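Local coordinates for pyocin sheath PA0622 (Pseudomonas aeruginosa, PDB 6PYT), which probably forms the contractile sheath of an R-type pyocin, a phage-tail-like particle, as its repeated subunit, at residues H133-T141 with V167-S175; V181-D189 with G228-V236. All blocks are in the same frame, centred on the assembly; numbering follows the deposited sequence.

Contact 1. Residues H133-T141 with V167-S175; sequences HSAQQAVAT and VAYAKNFGS
Y169, late in helix 163-170, and F173, in the turn that follows it, reach across to the turn leading into helix 139-150, making a mixed polar and apolar contact. It lies on one side of the mixed sheet, beside strands 153-156 and 178-181. Y169 swings CG anti to its backbone N (chi1 -179°), which carries the ring out to the type I turn H133-Q136, where OH donates to the carbonyl O of S134; the modelled 2.5 Å is shorter than can be taken literally at this resolution. The carbonyl O of A135 lies 3.1 Å from the same OH and equally near CZ, so the end of the ring sits among turn carbonyls. S134 OG is bonded to the O of A130, a second tie on the turn. In the alternating strand-helix layout of this subtilisin-like domain, helices 139-150 and 163-170 flank consecutive parallel strands, and the two aromatics reach from the second helix end to the first. A140 points its methyl toward both rings: CB meets Y169 OH at 3.4 Å and F173 CZ at 3.5 Å. T141 OG1 approaches F173 at the ring edge, in its plane, 3.6 Å from CE1. That hydroxyl donates to the O of Q137, 2.8 Å from OG1, almost straight down the carbonyl (169°). Q137 bends at chi2 and brings CG to 4.1 Å from F173 CZ, its amide plane 29° from the ring.

Contact 2. Residues V181-D189 with G228-V236; sequences VDPGVQVWD and GVTGTSRPV
Strand 185-189 and the loop 228-236 run antiparallel, with V185 bridged to T232 at a CA-CA distance of 4.5 Å. The register slips at a classic beta bulge, where T230 and G231 together face Q186. Two backbone bonds bracket the bridge, S233 N to G184 O and Q186 N to G231 O, and in both the donor stands 38° out of the carbonyl plane. At the bulge, Q186 O takes two donors from one residue: T230 N at 3.3 Å and T230 OG1, whose 2.5 Å is improbably short as modelled. The hydroxyl gets there because chi1 of 57° sets OG1 between the backbone N and the carbonyl carbon, while CG2 turns to W188 and rests 4.0 Å from its CB. On the apolar side, V185 CG1 meets V229 CG1 at 3.6 Å, the two side chains crossing at about a right angle; both also pack on Y203 of helix 201-214. V185 and V187 further touch strand 194-198, the hairpin partner of 185-189, so the loop lines the other edge of that strand. Near V181, P183 sits against V236, CG to CG2 3.7 Å. The R234 chain, bent at chi3, crosses this proline at about a right angle, with R234 NH2 4.0 Å from P183 CG.

How the contacts relate
Contact 1 closes at S175 before contact 2 opens at V181, and strand 178-181 is the bridge between them. Y169 and F173 pack on M180 and L178 of that strand, and its last residue, V181, begins the segment that goes on to meet 228-236. The centres of contact 1 and contact 2 lie about 20 Å apart; the nearest atoms of contact 1 and contact 2 are about 7 Å apart, with no direct touch. Contact 1 joins the turns at the ends of two helices beside the seven-stranded sheet, whereas contact 2 ties a long loop to the two-stranded hairpin. They also differ in setting: no other chain reaches contact 1, while P235 in contact 2 packs on R120 of a neighbouring subunit.

Contact 1. Residues H133-T141 with V167-S175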
loop_
_atom_site.group_PDB
_atom_site.type_symbol
_atom_site.label_atom_id
_atom_site.label_comp_id
_atom_site.label_asym_id
_atom_site.label_seq_id
_atom_site.Cartn_x
_atom_site.Cartn_y
_atom_site.Cartn_z
ATOM N N HIS B 133 -5.047 -60.554 -45.444
ATOM C CA HIS B 133 -4.662 -61.952 -45.425
ATOM C C HIS B 133 -5.097 -62.681 -44.172
ATOM O O HIS B 133 -5.129 -63.911 -44.176
ATOM C CB HIS B 133 -3.145 -62.078 -45.573
ATOM C CG HIS B 133 -2.640 -61.588 -46.888
ATOM N ND1 HIS B 133 -2.796 -62.305 -48.053
ATOM C CD2 HIS B 133 -2.005 -60.445 -47.229
ATOM C CE1 HIS B 133 -2.267 -61.628 -49.055
ATOM N NE2 HIS B 133 -1.783 -60.495 -48.584
ATOM N N SER B 134 -5.459 -61.961 -43.118
ATOM C CA SER B 134 -5.904 -62.597 -41.890
ATOM C C SER B 134 -7.322 -63.139 -41.989
ATOM O O SER B 134 -7.788 -63.781 -41.044
ATOM C CB SER B 134 -5.805 -61.607 -40.738
ATOM O OG SER B 134 -4.466 -61.203 -40.551
ATOM N N ALA B 135 -8.013 -62.885 -43.102
ATOM C CA ALA B 135 -9.322 -63.468 -43.344
ATOM C C ALA B 135 -9.247 -64.954 -43.644
ATOM O O ALA B 135 -10.247 -65.654 -43.473
ATOM C CB ALA B 135 -10.006 -62.744 -44.497
ATOM N N GLN B 136 -8.107 -65.451 -44.110
ATOM C CA GLN B 136 -7.937 -66.885 -44.281
ATOM C C GLN B 136 -7.607 -67.525 -42.943
ATOM O O GLN B 136 -6.922 -66.934 -42.108
ATOM C CB GLN B 136 -6.846 -67.192 -45.306
ATOM C CG GLN B 136 -7.275 -66.958 -46.743
ATOM C CD GLN B 136 -7.156 -65.510 -47.174
ATOM O OE1 GLN B 136 -6.446 -64.728 -46.556
ATOM N NE2 GLN B 136 -7.860 -65.148 -48.234
ATOM N N GLN B 137 -8.111 -68.736 -42.742
ATOM C CA GLN B 137 -8.035 -69.373 -41.438
ATOM C C GLN B 137 -6.647 -69.926 -41.150
ATOM O O GLN B 137 -6.304 -70.129 -39.982
ATOM C CB GLN B 137 -9.106 -70.465 -41.364
ATOM C CG GLN B 137 -9.477 -70.945 -39.976
ATOM C CD GLN B 137 -8.711 -72.166 -39.556
ATOM O OE1 GLN B 137 -8.332 -72.990 -40.387
ATOM N NE2 GLN B 137 -8.486 -72.304 -38.258
ATOM N N ALA B 138 -5.834 -70.143 -42.187
ATOM C CA ALA B 138 -4.472 -70.629 -41.997
ATOM C C ALA B 138 -3.532 -69.515 -41.568
ATOM O O ALA B 138 -2.658 -69.732 -40.723
ATOM C CB ALA B 138 -3.961 -71.276 -43.279
ATOM N N VAL B 139 -3.681 -68.329 -42.160
ATOM C CA VAL B 139 -2.861 -67.185 -41.777
ATOM C C VAL B 139 -3.205 -66.740 -40.366
ATOM O O VAL B 139 -2.318 -66.478 -39.547
ATOM C CB VAL B 139 -3.045 -66.045 -42.791
ATOM C CG1 VAL B 139 -2.332 -64.782 -42.338
ATOM C CG2 VAL B 139 -2.540 -66.468 -44.143
ATOM N N ALA B 140 -4.493 -66.715 -40.040
ATOM C CA ALA B 140 -4.945 -66.294 -38.724
ATOM C C ALA B 140 -4.616 -67.294 -37.624
ATOM O O ALA B 140 -4.771 -66.961 -36.447
ATOM C CB ALA B 140 -6.443 -66.031 -38.771
ATOM N N THR B 141 -4.183 -68.504 -37.965
ATOM C CA THR B 141 -3.589 -69.398 -36.984
ATOM C C THR B 141 -2.088 -69.165 -36.853
ATOM O O THR B 141 -1.540 -69.266 -35.750
ATOM C CB THR B 141 -3.885 -70.851 -37.366
ATOM O OG1 THR B 141 -5.297 -71.010 -37.536
ATOM C CG2 THR B 141 -3.441 -71.810 -36.279
ATOM N N VAL B 167 -19.363 -64.163 -37.821
ATOM C CA VAL B 167 -19.590 -64.929 -36.601
ATOM C C VAL B 167 -19.048 -66.342 -36.750
ATOM O O VAL B 167 -18.358 -66.855 -35.861
ATOM C CB VAL B 167 -21.088 -64.927 -36.248
ATOM C CG1 VAL B 167 -21.374 -65.856 -35.098
ATOM C CG2 VAL B 167 -21.539 -63.534 -35.900
ATOM N N ALA B 168 -19.325 -66.984 -37.888
ATOM C CA ALA B 168 -18.856 -68.343 -38.119
ATOM C C ALA B 168 -17.351 -68.412 -38.309
ATOM O O ALA B 168 -16.760 -69.467 -38.066
ATOM C CB ALA B 168 -19.562 -68.942 -39.330
ATOM N N TYR B 169 -16.723 -67.316 -38.733
ATOM C CA TYR B 169 -15.270 -67.251 -38.790
ATOM C C TYR B 169 -14.658 -66.951 -37.432
ATOM O O TYR B 169 -13.509 -67.327 -37.186
ATOM C CB TYR B 169 -14.842 -66.200 -39.813
ATOM C CG TYR B 169 -13.356 -66.058 -39.991
ATOM C CD1 TYR B 169 -12.611 -67.074 -40.560
ATOM C CD2 TYR B 169 -12.707 -64.891 -39.635
ATOM C CE1 TYR B 169 -11.256 -66.947 -40.729
ATOM C CE2 TYR B 169 -11.351 -64.752 -39.808
ATOM C CZ TYR B 169 -10.634 -65.784 -40.355
ATOM O OH TYR B 169 -9.283 -65.656 -40.534
ATOM N N ALA B 170 -15.401 -66.305 -36.541
ATOM C CA ALA B 170 -14.913 -66.041 -35.197
ATOM C C ALA B 170 -15.062 -67.231 -34.270
ATOM O O ALA B 170 -14.472 -67.224 -33.187
ATOM C CB ALA B 170 -15.637 -64.841 -34.598
ATOM N N LYS B 171 -15.843 -68.240 -34.650
ATOM C CA LYS B 171 -15.935 -69.457 -33.858
ATOM C C LYS B 171 -14.785 -70.410 -34.126
ATOM O O LYS B 171 -14.663 -71.421 -33.429
ATOM C CB LYS B 171 -17.258 -70.170 -34.124
ATOM C CG LYS B 171 -18.465 -69.431 -33.609
ATOM C CD LYS B 171 -19.717 -70.272 -33.753
ATOM C CE LYS B 171 -20.166 -70.341 -35.203
ATOM N NZ LYS B 171 -21.464 -71.049 -35.353
ATOM N N ASN B 172 -13.944 -70.116 -35.112
ATOM C CA ASN B 172 -12.754 -70.915 -35.352
ATOM C C ASN B 172 -11.630 -70.607 -34.380
ATOM O O ASN B 172 -10.588 -71.265 -34.442
ATOM C CB ASN B 172 -12.249 -70.703 -36.778
ATOM C CG ASN B 172 -13.210 -71.214 -37.811
ATOM O OD1 ASN B 172 -13.728 -70.455 -38.626
ATOM N ND2 ASN B 172 -13.469 -72.514 -37.777
ATOM N N PHE B 173 -11.800 -69.623 -33.503
ATOM C CA PHE B 173 -10.724 -69.211 -32.619
ATOM C C PHE B 173 -11.257 -69.019 -31.214
ATOM O O PHE B 173 -12.281 -68.362 -31.018
ATOM C CB PHE B 173 -10.073 -67.923 -33.114
ATOM C CG PHE B 173 -9.490 -68.049 -34.476
ATOM C CD1 PHE B 173 -8.341 -68.790 -34.675
ATOM C CD2 PHE B 173 -10.092 -67.446 -35.559
ATOM C CE1 PHE B 173 -7.805 -68.925 -35.925
ATOM C CE2 PHE B 173 -9.558 -67.576 -36.810
ATOM C CZ PHE B 173 -8.419 -68.325 -36.992
ATOM N N GLY B 174 -10.565 -69.607 -30.250
ATOM C CA GLY B 174 -10.818 -69.341 -28.854
ATOM C C GLY B 174 -9.547 -68.866 -28.188
ATOM O O GLY B 174 -9.265 -69.223 -27.044
ATOM N N SER B 175 -8.768 -68.056 -28.897
ATOM C CA SER B 175 -7.448 -67.659 -28.435
ATOM C C SER B 175 -7.454 -66.274 -27.812
ATOM O O SER B 175 -8.112 -65.357 -28.301
ATOM C CB SER B 175 -6.437 -67.676 -29.568
ATOM O OG SER B 175 -5.175 -67.246 -29.093
#

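Contact 2. Residues V181-D189 with G228-V236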
loop_
_atom_site.group_PDB
_atom_site.type_symbol
_atom_site.label_atom_id
_atom_site.label_comp_id
_atom_site.label_asym_id
_atom_site.label_seq_id
_atom_site.Cartn_x
_atom_site.Cartn_y
_atom_site.Cartn_z
ATOM N N VAL B 181 -11.465 -57.515 -36.130
ATOM C CA VAL B 181 -12.222 -56.342 -36.547
ATOM C C VAL B 181 -12.816 -56.685 -37.904
ATOM O O VAL B 181 -12.117 -56.638 -38.920
ATOM C CB VAL B 181 -11.355 -55.084 -36.625
ATOM C CG1 VAL B 181 -12.180 -53.909 -37.098
ATOM C CG2 VAL B 181 -10.740 -54.789 -35.288
ATOM N N ASP B 182 -14.096 -57.039 -37.939
ATOM C CA ASP B 182 -14.630 -57.552 -39.199
ATOM C C ASP B 182 -14.925 -56.543 -40.314
ATOM O O ASP B 182 -14.484 -56.802 -41.443
ATOM C CB ASP B 182 -15.890 -58.383 -38.974
ATOM N N PRO B 183 -15.668 -55.440 -40.110
ATOM C CA PRO B 183 -16.072 -54.638 -41.275
ATOM C C PRO B 183 -14.892 -53.879 -41.858
ATOM O O PRO B 183 -14.121 -53.248 -41.136
ATOM C CB PRO B 183 -17.122 -53.681 -40.705
ATOM C CG PRO B 183 -17.514 -54.275 -39.424
ATOM C CD PRO B 183 -16.279 -54.869 -38.897
ATOM N N GLY B 184 -14.735 -53.989 -43.169
ATOM C CA GLY B 184 -13.651 -53.311 -43.832
ATOM C C GLY B 184 -13.865 -51.815 -43.885
ATOM O O GLY B 184 -14.966 -51.301 -43.721
ATOM N N VAL B 185 -12.792 -51.128 -44.097
ATOM C CA VAL B 185 -12.778 -49.683 -44.248
ATOM C C VAL B 185 -12.976 -49.323 -45.713
ATOM O O VAL B 185 -12.397 -49.946 -46.607
ATOM C CB VAL B 185 -11.461 -49.124 -43.677
ATOM C CG1 VAL B 185 -11.063 -47.843 -44.336
ATOM C CG2 VAL B 185 -11.629 -48.879 -42.198
ATOM N N GLN B 186 -13.823 -48.333 -45.962
ATOM C CA GLN B 186 -14.029 -47.763 -47.283
ATOM C C GLN B 186 -13.353 -46.395 -47.279
ATOM O O GLN B 186 -13.887 -45.436 -46.721
ATOM C CB GLN B 186 -15.521 -47.676 -47.565
ATOM C CG GLN B 186 -15.906 -47.420 -48.983
ATOM C CD GLN B 186 -17.406 -47.417 -49.143
ATOM O OE1 GLN B 186 -18.138 -47.484 -48.159
ATOM N NE2 GLN B 186 -17.875 -47.372 -50.385
ATOM N N VAL B 187 -12.171 -46.305 -47.883
ATOM C CA VAL B 187 -11.346 -45.101 -47.849
ATOM C C VAL B 187 -11.304 -44.477 -49.241
ATOM O O VAL B 187 -11.251 -45.184 -50.253
ATOM C CB VAL B 187 -9.937 -45.426 -47.297
ATOM C CG1 VAL B 187 -9.258 -46.518 -48.096
ATOM C CG2 VAL B 187 -9.053 -44.199 -47.241
ATOM N N TRP B 188 -11.386 -43.150 -49.295
ATOM C CA TRP B 188 -11.428 -42.454 -50.575
ATOM C C TRP B 188 -10.049 -42.449 -51.221
ATOM O O TRP B 188 -9.084 -41.937 -50.645
ATOM C CB TRP B 188 -11.931 -41.029 -50.389
ATOM C CG TRP B 188 -12.025 -40.296 -51.675
ATOM C CD1 TRP B 188 -12.919 -40.515 -52.680
ATOM C CD2 TRP B 188 -11.163 -39.251 -52.124
ATOM N NE1 TRP B 188 -12.678 -39.654 -53.723
ATOM C CE2 TRP B 188 -11.601 -38.870 -53.406
ATOM C CE3 TRP B 188 -10.063 -38.596 -51.564
ATOM C CZ2 TRP B 188 -10.983 -37.861 -54.136
ATOM C CZ3 TRP B 188 -9.448 -37.593 -52.291
ATOM C CH2 TRP B 188 -9.910 -37.234 -53.562
ATOM N N ASP B 189 -9.961 -43.016 -52.420
ATOM C CA ASP B 189 -8.721 -43.048 -53.183
ATOM C C ASP B 189 -8.601 -41.764 -53.995
ATOM O O ASP B 189 -9.558 -41.349 -54.654
ATOM C CB ASP B 189 -8.694 -44.270 -54.104
ATOM N N GLY B 228 -8.630 -40.905 -41.181
ATOM C CA GLY B 228 -8.284 -41.174 -42.559
ATOM C C GLY B 228 -9.251 -42.063 -43.296
ATOM O O GLY B 228 -8.894 -42.607 -44.344
ATOM N N VAL B 229 -10.466 -42.228 -42.782
ATOM C CA VAL B 229 -11.442 -43.165 -43.318
ATOM C C VAL B 229 -12.726 -42.417 -43.644
ATOM O O VAL B 229 -13.016 -41.359 -43.076
ATOM C CB VAL B 229 -11.710 -44.308 -42.324
ATOM C CG1 VAL B 229 -10.465 -45.091 -42.111
ATOM C CG2 VAL B 229 -12.109 -43.740 -41.014
ATOM N N THR B 230 -13.491 -42.966 -44.583
ATOM C CA THR B 230 -14.697 -42.318 -45.074
ATOM C C THR B 230 -15.947 -43.168 -44.930
ATOM O O THR B 230 -17.033 -42.708 -45.295
ATOM C CB THR B 230 -14.536 -41.922 -46.547
ATOM O OG1 THR B 230 -14.225 -43.082 -47.326
ATOM C CG2 THR B 230 -13.448 -40.882 -46.720
ATOM N N GLY B 231 -15.835 -44.375 -44.410
ATOM C CA GLY B 231 -16.980 -45.249 -44.277
ATOM C C GLY B 231 -16.529 -46.679 -44.138
ATOM O O GLY B 231 -15.354 -47.002 -44.269
ATOM N N THR B 232 -17.494 -47.544 -43.862
ATOM C CA THR B 232 -17.224 -48.965 -43.737
ATOM C C THR B 232 -17.798 -49.712 -44.931
ATOM O O THR B 232 -18.580 -49.172 -45.715
ATOM C CB THR B 232 -17.796 -49.529 -42.435
ATOM O OG1 THR B 232 -19.219 -49.429 -42.456
ATOM C CG2 THR B 232 -17.270 -48.751 -41.256
ATOM N N SER B 233 -17.380 -50.972 -45.067
ATOM C CA SER B 233 -17.847 -51.790 -46.181
ATOM C C SER B 233 -19.304 -52.173 -45.998
ATOM O O SER B 233 -20.051 -52.279 -46.974
ATOM C CB SER B 233 -16.982 -53.041 -46.318
ATOM O OG SER B 233 -15.654 -52.697 -46.659
ATOM N N ARG B 234 -19.717 -52.391 -44.759
ATOM C CA ARG B 234 -21.100 -52.606 -44.410
ATOM C C ARG B 234 -21.479 -51.605 -43.330
ATOM O O ARG B 234 -20.659 -51.294 -42.462
ATOM C CB ARG B 234 -21.317 -54.023 -43.891
ATOM C CG ARG B 234 -21.044 -55.094 -44.907
ATOM C CD ARG B 234 -21.293 -56.446 -44.300
ATOM N NE ARG B 234 -20.342 -56.764 -43.237
ATOM C CZ ARG B 234 -20.676 -56.867 -41.956
ATOM N NH1 ARG B 234 -21.928 -56.658 -41.591
ATOM N NH2 ARG B 234 -19.766 -57.164 -41.043
ATOM N N PRO B 235 -22.696 -51.066 -43.361
ATOM C CA PRO B 235 -23.118 -50.146 -42.295
ATOM C C PRO B 235 -23.376 -50.936 -41.023
ATOM O O PRO B 235 -24.168 -51.879 -41.017
ATOM C CB PRO B 235 -24.404 -49.524 -42.851
ATOM C CG PRO B 235 -24.417 -49.861 -44.302
ATOM C CD PRO B 235 -23.706 -51.164 -44.428
ATOM N N VAL B 236 -22.680 -50.580 -39.962
ATOM C CA VAL B 236 -22.802 -51.284 -38.695
ATOM C C VAL B 236 -23.679 -50.461 -37.764
ATOM O O VAL B 236 -23.558 -49.235 -37.681
ATOM C CB VAL B 236 -21.418 -51.583 -38.095
ATOM C CG1 VAL B 236 -21.517 -52.215 -36.729
ATOM C CG2 VAL B 236 -20.689 -52.522 -38.995
#